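Long-range contacts in diketoreductase (Acinetobacter baylyi, PDB 4E12), which reduces dicarbonyl compounds with NADH and probably, as a (3S)-3-hydroxyacyl-CoA dehydrogenase, interconverts 3-hydroxyacyl-CoA and 3-oxoacyl-CoA: residues E155-T160 and K185-G190; E206-G211 and R256-Y261; G240-Y245 and N265-G270. All blocks are in the same frame, centred on the assembly; numbering follows the deposited sequence.

Interaction 1 of 3, residues E155-T160 and K185-G190; sequences EVMGTT and KKEKAG
Lys-186 meets Met-157 through its backbone: its carbonyl O lies 3.9 Å from Met-157 CG, while its side chain turns away and packs on Asp-210 of the second subunit. Lysine suits so exposed a place. At Glu-187 the two segments pass closest. Its CG sits 3.3 Å from the carbonyl O of Gly-158. Beyond CG the chain runs on extended beside Thr-159, both side chains pointing the same way, and Thr-159 CG2 comes within 4.0 Å of Glu-187 OE2. Their polar ends look to other partners, Glu-187 OE1 to Ser-127 OG and Thr-159 OG1 to the amide of Lys-161; Pro-126 packs against both. Lys-188 offers its amide to Met-157 SD, a weak hydrogen bond of 3.4 Å with an N-H...S angle of 152°. Met-157 reaches it with a chain extended as far as SD and bent only at chi3 (79°), which puts CE near Lys-188 O; an unbranched, polarisable thioether suits a place between strand and loop. The ammonium of Lys-188 curls round to the next peptide, NZ donating to Ala-189 O at 2.8 Å and also bonding Ser-195 OG. Gly-190 has a positive phi, which glycine adopts readily; a water donates to its carbonyl O (3.0 Å) and to Glu-155 OE1 (2.9 Å). Glu-155 OE1 also bonds His-143 ND1, and OE2 takes the amides of Val-192 and Leu-193, where helix 193-209 begins. The result is consistent with the His-Glu pair of the 3-hydroxyacyl-CoA dehydrogenase active site, located where the NAD-binding domain passes into the helical one.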
loop_
_atom_site.group_PDB
_atom_site.type_symbol
_atom_site.label_atom_id
_atom_site.label_comp_id
_atom_site.label_asym_id
_atom_site.label_seq_id
_atom_site.Cartn_x
_atom_site.Cartn_y
_atom_site.Cartn_z
ATOM N N GLU A 155 5.550 -13.232 12.136
ATOM C CA GLU A 155 6.553 -13.377 11.097
ATOM C C GLU A 155 7.729 -14.176 11.593
ATOM O O GLU A 155 8.428 -13.751 12.520
ATOM C CB GLU A 155 7.017 -12.006 10.625
ATOM C CG GLU A 155 5.902 -11.260 9.895
ATOM C CD GLU A 155 6.240 -9.809 9.575
ATOM O OE1 GLU A 155 6.618 -9.062 10.499
ATOM O OE2 GLU A 155 6.124 -9.416 8.397
ATOM N N VAL A 156 7.939 -15.324 10.963
ATOM C CA VAL A 156 8.972 -16.269 11.362
ATOM C C VAL A 156 10.161 -16.133 10.431
ATOM O O VAL A 156 10.024 -16.248 9.213
ATOM C CB VAL A 156 8.466 -17.723 11.290
ATOM C CG1 VAL A 156 9.563 -18.690 11.755
ATOM C CG2 VAL A 156 7.211 -17.884 12.146
ATOM N N MET A 157 11.334 -15.890 11.000
ATOM C CA MET A 157 12.497 -15.612 10.179
ATOM C C MET A 157 13.762 -16.083 10.887
ATOM O O MET A 157 14.141 -15.528 11.922
ATOM C CB MET A 157 12.563 -14.101 9.932
ATOM C CG MET A 157 13.595 -13.629 8.933
ATOM S SD MET A 157 13.547 -11.834 8.746
ATOM C CE MET A 157 14.452 -11.348 10.210
ATOM N N GLY A 158 14.413 -17.098 10.328
ATOM C CA GLY A 158 15.649 -17.590 10.913
ATOM C C GLY A 158 16.899 -17.145 10.183
ATOM O O GLY A 158 16.845 -16.282 9.301
ATOM N N THR A 159 18.037 -17.729 10.553
ATOM C CA THR A 159 19.281 -17.488 9.828
ATOM C C THR A 159 19.584 -18.733 9.006
ATOM O O THR A 159 18.835 -19.713 9.048
ATOM C CB THR A 159 20.484 -17.281 10.782
ATOM O OG1 THR A 159 20.757 -18.512 11.460
ATOM C CG2 THR A 159 20.177 -16.208 11.815
ATOM N N THR A 160 20.681 -18.693 8.260
ATOM C CA THR A 160 21.152 -19.854 7.519
ATOM C C THR A 160 21.480 -21.005 8.480
ATOM O O THR A 160 21.486 -22.174 8.088
ATOM C CB THR A 160 22.414 -19.496 6.710
ATOM O OG1 THR A 160 23.414 -18.976 7.597
ATOM C CG2 THR A 160 22.092 -18.446 5.661
ATOM N N LYS A 185 11.708 -16.997 4.182
ATOM C CA LYS A 185 12.611 -18.058 3.751
ATOM C C LYS A 185 14.075 -17.641 3.900
ATOM O O LYS A 185 14.975 -18.484 3.917
ATOM C CB LYS A 185 12.286 -18.466 2.302
ATOM C CG LYS A 185 10.881 -19.056 2.163
ATOM C CD LYS A 185 10.440 -19.239 0.718
ATOM C CE LYS A 185 9.019 -19.809 0.668
ATOM N NZ LYS A 185 8.502 -19.969 -0.721
ATOM N N LYS A 186 14.298 -16.338 4.023
ATOM C CA LYS A 186 15.626 -15.777 4.203
ATOM C C LYS A 186 15.484 -14.526 5.059
ATOM O O LYS A 186 14.403 -13.941 5.132
ATOM C CB LYS A 186 16.216 -15.335 2.859
ATOM C CG LYS A 186 16.434 -16.417 1.831
ATOM C CD LYS A 186 17.142 -15.831 0.612
ATOM C CE LYS A 186 17.398 -16.884 -0.457
ATOM N NZ LYS A 186 18.095 -16.317 -1.648
ATOM N N GLU A 187 16.567 -14.095 5.689
ATOM C CA GLU A 187 16.506 -12.844 6.432
ATOM C C GLU A 187 16.183 -11.652 5.554
ATOM O O GLU A 187 16.586 -11.575 4.389
ATOM C CB GLU A 187 17.797 -12.549 7.168
ATOM C CG GLU A 187 18.045 -13.380 8.376
ATOM C CD GLU A 187 19.197 -12.818 9.156
ATOM O OE1 GLU A 187 20.227 -12.496 8.525
ATOM O OE2 GLU A 187 19.061 -12.658 10.382
ATOM N N LYS A 188 15.470 -10.715 6.152
ATOM C CA LYS A 188 15.118 -9.463 5.521
ATOM C C LYS A 188 14.812 -8.464 6.625
ATOM O O LYS A 188 13.929 -8.692 7.456
ATOM C CB LYS A 188 13.887 -9.659 4.622
ATOM C CG LYS A 188 13.356 -8.383 3.971
ATOM C CD LYS A 188 14.307 -7.809 2.925
ATOM C CE LYS A 188 13.801 -6.483 2.393
ATOM N NZ LYS A 188 13.842 -5.437 3.449
ATOM N N ALA A 189 15.549 -7.362 6.651
ATOM C CA ALA A 189 15.263 -6.320 7.619
ATOM C C ALA A 189 13.857 -5.806 7.370
ATOM O O ALA A 189 13.479 -5.547 6.225
ATOM C CB ALA A 189 16.258 -5.182 7.489
ATOM N N GLY A 190 13.106 -5.640 8.450
ATOM C CA GLY A 190 11.710 -5.246 8.347
ATOM C C GLY A 190 10.780 -6.393 7.992
ATOM O O GLY A 190 9.589 -6.181 7.758
HETATM O O HOH W 1 7.274 -6.353 9.594
#

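Interaction 2 of 3, residues E206-G211 and R256-Y261; sequences ELLVDG and REFAAY
Val-209 and Leu-208 press against Phe-258 and Tyr-261 to form the tight, apolar side of this helix-to-helix contact. Val-209 CG2 approaches the backbone, 3.6 Å from Phe-258 CA, and meets the ring of Phe-258 at its edge, in plane, 3.7 Å from CD1. A beta-branched residue fits here because its two methyls serve different neighbours. Leu-208 crosses Tyr-261 at about a right angle, its CD2 lying 3.5 Å from Tyr-261 CE2. Phe-280 adds to the apolar surroundings of Leu-208 and Phe-258.

On the solvent side the other methyl of Val-209, CG1, lies along the Glu-257 side chain, 3.2 Å from both Glu-257 CG and OE2; this side differs in being exposed and charged, not in being more distant. Asp-210 OD1 and Glu-257 OE2 are 4.0 Å apart, and the two carboxylate planes are 63° apart. If both are ionised they would repel each other, which Lys-254 probably offsets through a salt bridge with Asp-210 and a long, weak ion pair with Glu-257.

Gly-211 (phi 71°) ends helix 193-209 in a Schellman motif, its amide bonding Leu-208 O and that of Ile-212 bonding Leu-207 O. This is helix packing of the all-helical C-terminal domain.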
loop_
_atom_site.group_PDB
_atom_site.type_symbol
_atom_site.label_atom_id
_atom_site.label_comp_id
_atom_site.label_asym_id
_atom_site.label_seq_id
_atom_site.Cartn_x
_atom_site.Cartn_y
_atom_site.Cartn_z
ATOM N N GLU A 206 6.375 12.035 1.109
ATOM C CA GLU A 206 7.011 12.847 0.067
ATOM C C GLU A 206 5.993 13.707 -0.681
ATOM O O GLU A 206 6.224 14.898 -0.907
ATOM C CB GLU A 206 7.765 11.958 -0.927
ATOM C CG GLU A 206 8.412 12.715 -2.088
ATOM C CD GLU A 206 7.420 13.160 -3.169
ATOM O OE1 GLU A 206 7.664 14.194 -3.822
ATOM O OE2 GLU A 206 6.403 12.470 -3.385
ATOM N N LEU A 207 4.871 13.121 -1.081
ATOM C CA LEU A 207 3.814 13.909 -1.725
ATOM C C LEU A 207 3.347 15.036 -0.812
ATOM O O LEU A 207 3.041 16.135 -1.279
ATOM C CB LEU A 207 2.593 13.045 -2.041
ATOM C CG LEU A 207 2.748 11.880 -3.012
ATOM C CD1 LEU A 207 1.419 11.111 -3.066
ATOM C CD2 LEU A 207 3.122 12.449 -4.381
ATOM N N LEU A 208 3.243 14.771 0.489
ATOM C CA LEU A 208 2.773 15.824 1.386
ATOM C C LEU A 208 3.847 16.884 1.527
ATOM O O LEU A 208 3.589 18.079 1.352
ATOM C CB LEU A 208 2.434 15.278 2.774
ATOM C CG LEU A 208 1.967 16.307 3.819
ATOM C CD1 LEU A 208 0.728 17.081 3.351
ATOM C CD2 LEU A 208 1.710 15.602 5.144
ATOM N N VAL A 209 5.047 16.435 1.869
ATOM C CA VAL A 209 6.157 17.338 2.158
ATOM C C VAL A 209 6.585 18.171 0.955
ATOM O O VAL A 209 7.080 19.295 1.111
ATOM C CB VAL A 209 7.356 16.585 2.717
ATOM C CG1 VAL A 209 8.531 17.523 2.873
ATOM C CG2 VAL A 209 7.009 16.022 4.073
ATOM N N ASP A 210 6.402 17.642 -0.248
ATOM C CA ASP A 210 6.785 18.402 -1.438
ATOM C C ASP A 210 5.646 19.264 -1.957
ATOM O O ASP A 210 5.756 19.861 -3.032
ATOM C CB ASP A 210 7.320 17.503 -2.550
ATOM C CG ASP A 210 8.692 16.904 -2.228
ATOM O OD1 ASP A 210 9.439 17.455 -1.387
ATOM O OD2 ASP A 210 9.036 15.874 -2.824
ATOM N N GLY A 211 4.555 19.319 -1.200
ATOM C CA GLY A 211 3.432 20.156 -1.567
ATOM C C GLY A 211 2.613 19.699 -2.765
ATOM O O GLY A 211 1.979 20.525 -3.422
ATOM N N ARG A 256 13.595 12.647 6.512
ATOM C CA ARG A 256 13.963 13.533 7.610
ATOM C C ARG A 256 13.263 14.857 7.450
ATOM O O ARG A 256 12.986 15.558 8.423
ATOM C CB ARG A 256 15.473 13.708 7.657
ATOM C CG ARG A 256 16.198 12.401 7.964
ATOM C CD ARG A 256 17.690 12.528 7.743
ATOM N NE ARG A 256 18.274 13.508 8.638
ATOM C CZ ARG A 256 18.906 13.194 9.760
ATOM N NH1 ARG A 256 19.042 11.922 10.112
ATOM N NH2 ARG A 256 19.397 14.145 10.530
ATOM N N GLU A 257 12.943 15.188 6.213
ATOM C CA GLU A 257 12.174 16.380 5.930
ATOM C C GLU A 257 10.739 16.200 6.450
ATOM O O GLU A 257 10.155 17.126 7.011
ATOM C CB GLU A 257 12.210 16.637 4.428
ATOM C CG GLU A 257 11.535 17.905 3.966
ATOM C CD GLU A 257 11.840 18.220 2.493
ATOM O OE1 GLU A 257 12.793 17.626 1.930
ATOM O OE2 GLU A 257 11.127 19.063 1.901
ATOM N N PHE A 258 10.187 15.003 6.270
ATOM C CA PHE A 258 8.882 14.651 6.818
ATOM C C PHE A 258 8.936 14.683 8.347
ATOM O O PHE A 258 8.039 15.225 8.992
ATOM C CB PHE A 258 8.476 13.256 6.319
ATOM C CG PHE A 258 7.129 12.784 6.808
ATOM C CD1 PHE A 258 5.966 13.480 6.488
ATOM C CD2 PHE A 258 7.024 11.644 7.581
ATOM C CE1 PHE A 258 4.714 13.050 6.929
ATOM C CE2 PHE A 258 5.762 11.197 8.031
ATOM C CZ PHE A 258 4.614 11.907 7.703
ATOM N N ALA A 259 9.984 14.113 8.932
ATOM C CA ALA A 259 10.140 14.174 10.383
ATOM C C ALA A 259 10.014 15.617 10.884
ATOM O O ALA A 259 9.243 15.897 11.809
ATOM C CB ALA A 259 11.470 13.565 10.809
ATOM N N ALA A 260 10.752 16.536 10.264
ATOM C CA ALA A 260 10.675 17.951 10.637
ATOM C C ALA A 260 9.259 18.505 10.467
ATOM O O ALA A 260 8.836 19.362 11.245
ATOM C CB ALA A 260 11.668 18.777 9.833
ATOM N N TYR A 261 8.536 18.021 9.454
ATOM C CA TYR A 261 7.181 18.474 9.149
ATOM C C TYR A 261 6.220 18.023 10.241
ATOM O O TYR A 261 5.367 18.786 10.711
ATOM C CB TYR A 261 6.723 17.915 7.790
ATOM C CG TYR A 261 5.342 18.346 7.369
ATOM C CD1 TYR A 261 5.152 19.473 6.562
ATOM C CD2 TYR A 261 4.215 17.630 7.767
ATOM C CE1 TYR A 261 3.874 19.865 6.171
ATOM C CE2 TYR A 261 2.935 18.015 7.378
ATOM C CZ TYR A 261 2.768 19.129 6.585
ATOM O OH TYR A 261 1.497 19.510 6.208
#

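Interaction 3 of 3, residues G240-Y245 and N265-G270; sequences GLTTAY and NYIDKG. With SO4 (sulfate ion), chain I.
Ile-267 points its CD1 methyl at the first turn of helix 241-249, touching backbone more than side chains: CD1 lies 3.6 Å from Leu-241 O and 3.7 Å from Thr-242 N. CG1 lies anti to the carbonyl carbon (chi1 -53°), and chi2 then swings CD1 onto the Leu-241 carbonyl. Ile-267 CG1 rests 4.3 Å from Tyr-245 CB, one helical turn on. Leu-241 and Tyr-266 cross obliquely, with Leu-241 CD1 3.8 Å from Tyr-266 CB; the tyrosine ring continues to Phe-280, where the two planes meet at about 45°. Leucine suits the buried position; the tyrosines offer broad surfaces, Tyr-266 to Leu-241 and Tyr-245 to Ile-267.

Thr-243 faces away from this packing and toward a sulfate, probably from the crystallisation liquor. Its amide donates to O4 at 3.1 Å, with an N-H...O angle of 157°, and its hydroxyl OG1 donates to the same oxygen at 3.0 Å. Gly-240, the N-cap, has backbone angles at which a CB would press on the preceding carbonyl O.

No hydrogen bond links the two segments, so their cohesion is apolar, whereas the N terminus of helix 241-249, with its amides, would be expected to attract an anion.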
loop_
_atom_site.group_PDB
_atom_site.type_symbol
_atom_site.label_atom_id
_atom_site.label_comp_id
_atom_site.label_asym_id
_atom_site.label_seq_id
_atom_site.Cartn_x
_atom_site.Cartn_y
_atom_site.Cartn_z
ATOM N N GLY A 240 1.021 6.102 15.159
ATOM C CA GLY A 240 1.433 7.048 16.169
ATOM C C GLY A 240 2.436 7.979 15.545
ATOM O O GLY A 240 3.390 7.527 14.898
ATOM N N LEU A 241 2.220 9.271 15.694
ATOM C CA LEU A 241 3.089 10.208 15.006
ATOM C C LEU A 241 4.419 10.383 15.720
ATOM O O LEU A 241 5.439 10.674 15.086
ATOM C CB LEU A 241 2.367 11.525 14.758
ATOM C CG LEU A 241 1.047 11.453 13.983
ATOM C CD1 LEU A 241 0.609 12.898 13.684
ATOM C CD2 LEU A 241 1.210 10.636 12.692
ATOM N N THR A 242 4.440 10.177 17.032
ATOM C CA THR A 242 5.715 10.230 17.728
ATOM C C THR A 242 6.590 9.096 17.183
ATOM O O THR A 242 7.784 9.271 16.919
ATOM C CB THR A 242 5.573 10.096 19.280
ATOM O OG1 THR A 242 5.244 8.748 19.624
ATOM C CG2 THR A 242 4.461 10.991 19.787
ATOM N N THR A 243 5.981 7.934 16.985
ATOM C CA THR A 243 6.681 6.787 16.412
ATOM C C THR A 243 7.124 7.068 14.978
ATOM O O THR A 243 8.261 6.769 14.599
ATOM C CB THR A 243 5.792 5.527 16.441
ATOM O OG1 THR A 243 5.413 5.244 17.798
ATOM C CG2 THR A 243 6.534 4.338 15.851
ATOM N N ALA A 244 6.234 7.650 14.180
ATOM C CA ALA A 244 6.572 7.940 12.792
ATOM C C ALA A 244 7.692 8.980 12.725
ATOM O O ALA A 244 8.561 8.917 11.853
ATOM C CB ALA A 244 5.348 8.429 12.035
ATOM N N TYR A 245 7.677 9.929 13.651
ATOM C CA TYR A 245 8.727 10.936 13.729
ATOM C C TYR A 245 10.090 10.311 14.056
ATOM O O TYR A 245 11.079 10.566 13.364
ATOM C CB TYR A 245 8.341 12.017 14.738
ATOM C CG TYR A 245 9.488 12.885 15.210
ATOM C CD1 TYR A 245 9.996 13.916 14.420
ATOM C CD2 TYR A 245 10.065 12.666 16.464
ATOM C CE1 TYR A 245 11.055 14.709 14.869
ATOM C CE2 TYR A 245 11.117 13.450 16.924
ATOM C CZ TYR A 245 11.607 14.466 16.126
ATOM O OH TYR A 245 12.647 15.227 16.597
ATOM N N ASN A 265 4.448 20.584 12.792
ATOM C CA ASN A 265 3.015 20.672 12.576
ATOM C C ASN A 265 2.165 19.779 13.461
ATOM O O ASN A 265 0.971 20.031 13.599
ATOM C CB ASN A 265 2.691 20.407 11.116
ATOM C CG ASN A 265 3.290 21.440 10.216
ATOM O OD1 ASN A 265 2.990 22.627 10.352
ATOM N ND2 ASN A 265 4.171 21.016 9.320
ATOM N N TYR A 266 2.743 18.745 14.062
ATOM C CA TYR A 266 1.928 17.825 14.841
ATOM C C TYR A 266 2.480 17.570 16.224
ATOM O O TYR A 266 1.840 17.917 17.219
ATOM C CB TYR A 266 1.701 16.514 14.074
ATOM C CG TYR A 266 0.921 16.763 12.810
ATOM C CD1 TYR A 266 1.567 17.152 11.636
ATOM C CD2 TYR A 266 -0.465 16.617 12.785
ATOM C CE1 TYR A 266 0.852 17.393 10.470
ATOM C CE2 TYR A 266 -1.189 16.853 11.627
ATOM C CZ TYR A 266 -0.525 17.240 10.474
ATOM O OH TYR A 266 -1.242 17.471 9.335
ATOM N N ILE A 267 3.669 16.989 16.293
ATOM C CA ILE A 267 4.282 16.677 17.577
ATOM C C ILE A 267 4.312 17.918 18.489
ATOM O O ILE A 267 4.004 17.832 19.681
ATOM C CB ILE A 267 5.738 16.166 17.402
ATOM C CG1 ILE A 267 5.805 14.998 16.403
ATOM C CG2 ILE A 267 6.312 15.736 18.740
ATOM C CD1 ILE A 267 4.860 13.882 16.716
ATOM N N ASP A 268 4.669 19.075 17.937
ATOM C CA ASP A 268 4.798 20.279 18.757
ATOM C C ASP A 268 3.451 20.823 19.197
ATOM O O ASP A 268 3.381 21.680 20.080
ATOM C CB ASP A 268 5.598 21.388 18.056
ATOM C CG ASP A 268 7.094 21.115 18.035
ATOM O OD1 ASP A 268 7.534 20.096 18.592
ATOM O OD2 ASP A 268 7.847 21.933 17.476
ATOM N N LYS A 269 2.383 20.319 18.597
ATOM C CA LYS A 269 1.039 20.749 18.966
ATOM C C LYS A 269 0.289 19.700 19.779
ATOM O O LYS A 269 -0.916 19.832 20.002
ATOM C CB LYS A 269 0.236 21.095 17.715
ATOM C CG LYS A 269 0.831 22.246 16.917
ATOM C CD LYS A 269 -0.086 22.654 15.789
ATOM C CE LYS A 269 0.457 23.863 15.047
ATOM N NZ LYS A 269 -0.462 24.290 13.953
ATOM N N GLY A 270 0.991 18.666 20.227
ATOM C CA GLY A 270 0.322 17.574 20.907
ATOM C C GLY A 270 -0.685 16.819 20.050
ATOM O O GLY A 270 -1.616 16.207 20.573
HETATM S S SO4 I . 2.530 7.628 19.634
HETATM O O1 SO4 I . 2.291 9.075 19.724
HETATM O O2 SO4 I . 1.248 6.905 19.548
HETATM O O3 SO4 I . 3.251 7.189 20.840
HETATM O O4 SO4 I . 3.345 7.340 18.437
#

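Along the chain, interaction 1 comes first and closes before the others open: it folds helix 164-176 and strand 180-183 back so that the loop after 180-183 lies against strand 153-158, at the edge of the NAD-binding domain. Helix 193-209 then leads into the C-terminal domain. Interaction 2 opens at its end, interaction 3 opens at 240-245, and both close on helix 253-267, so their segments alternate and the two loops cross. They also touch, through Ala-259 with Tyr-245 and Tyr-261 with Tyr-266. Interactions 1 and 2, about 17 Å apart at their nearest atoms, meet across the dimer: Lys-188 packs on Glu-206 of the second subunit.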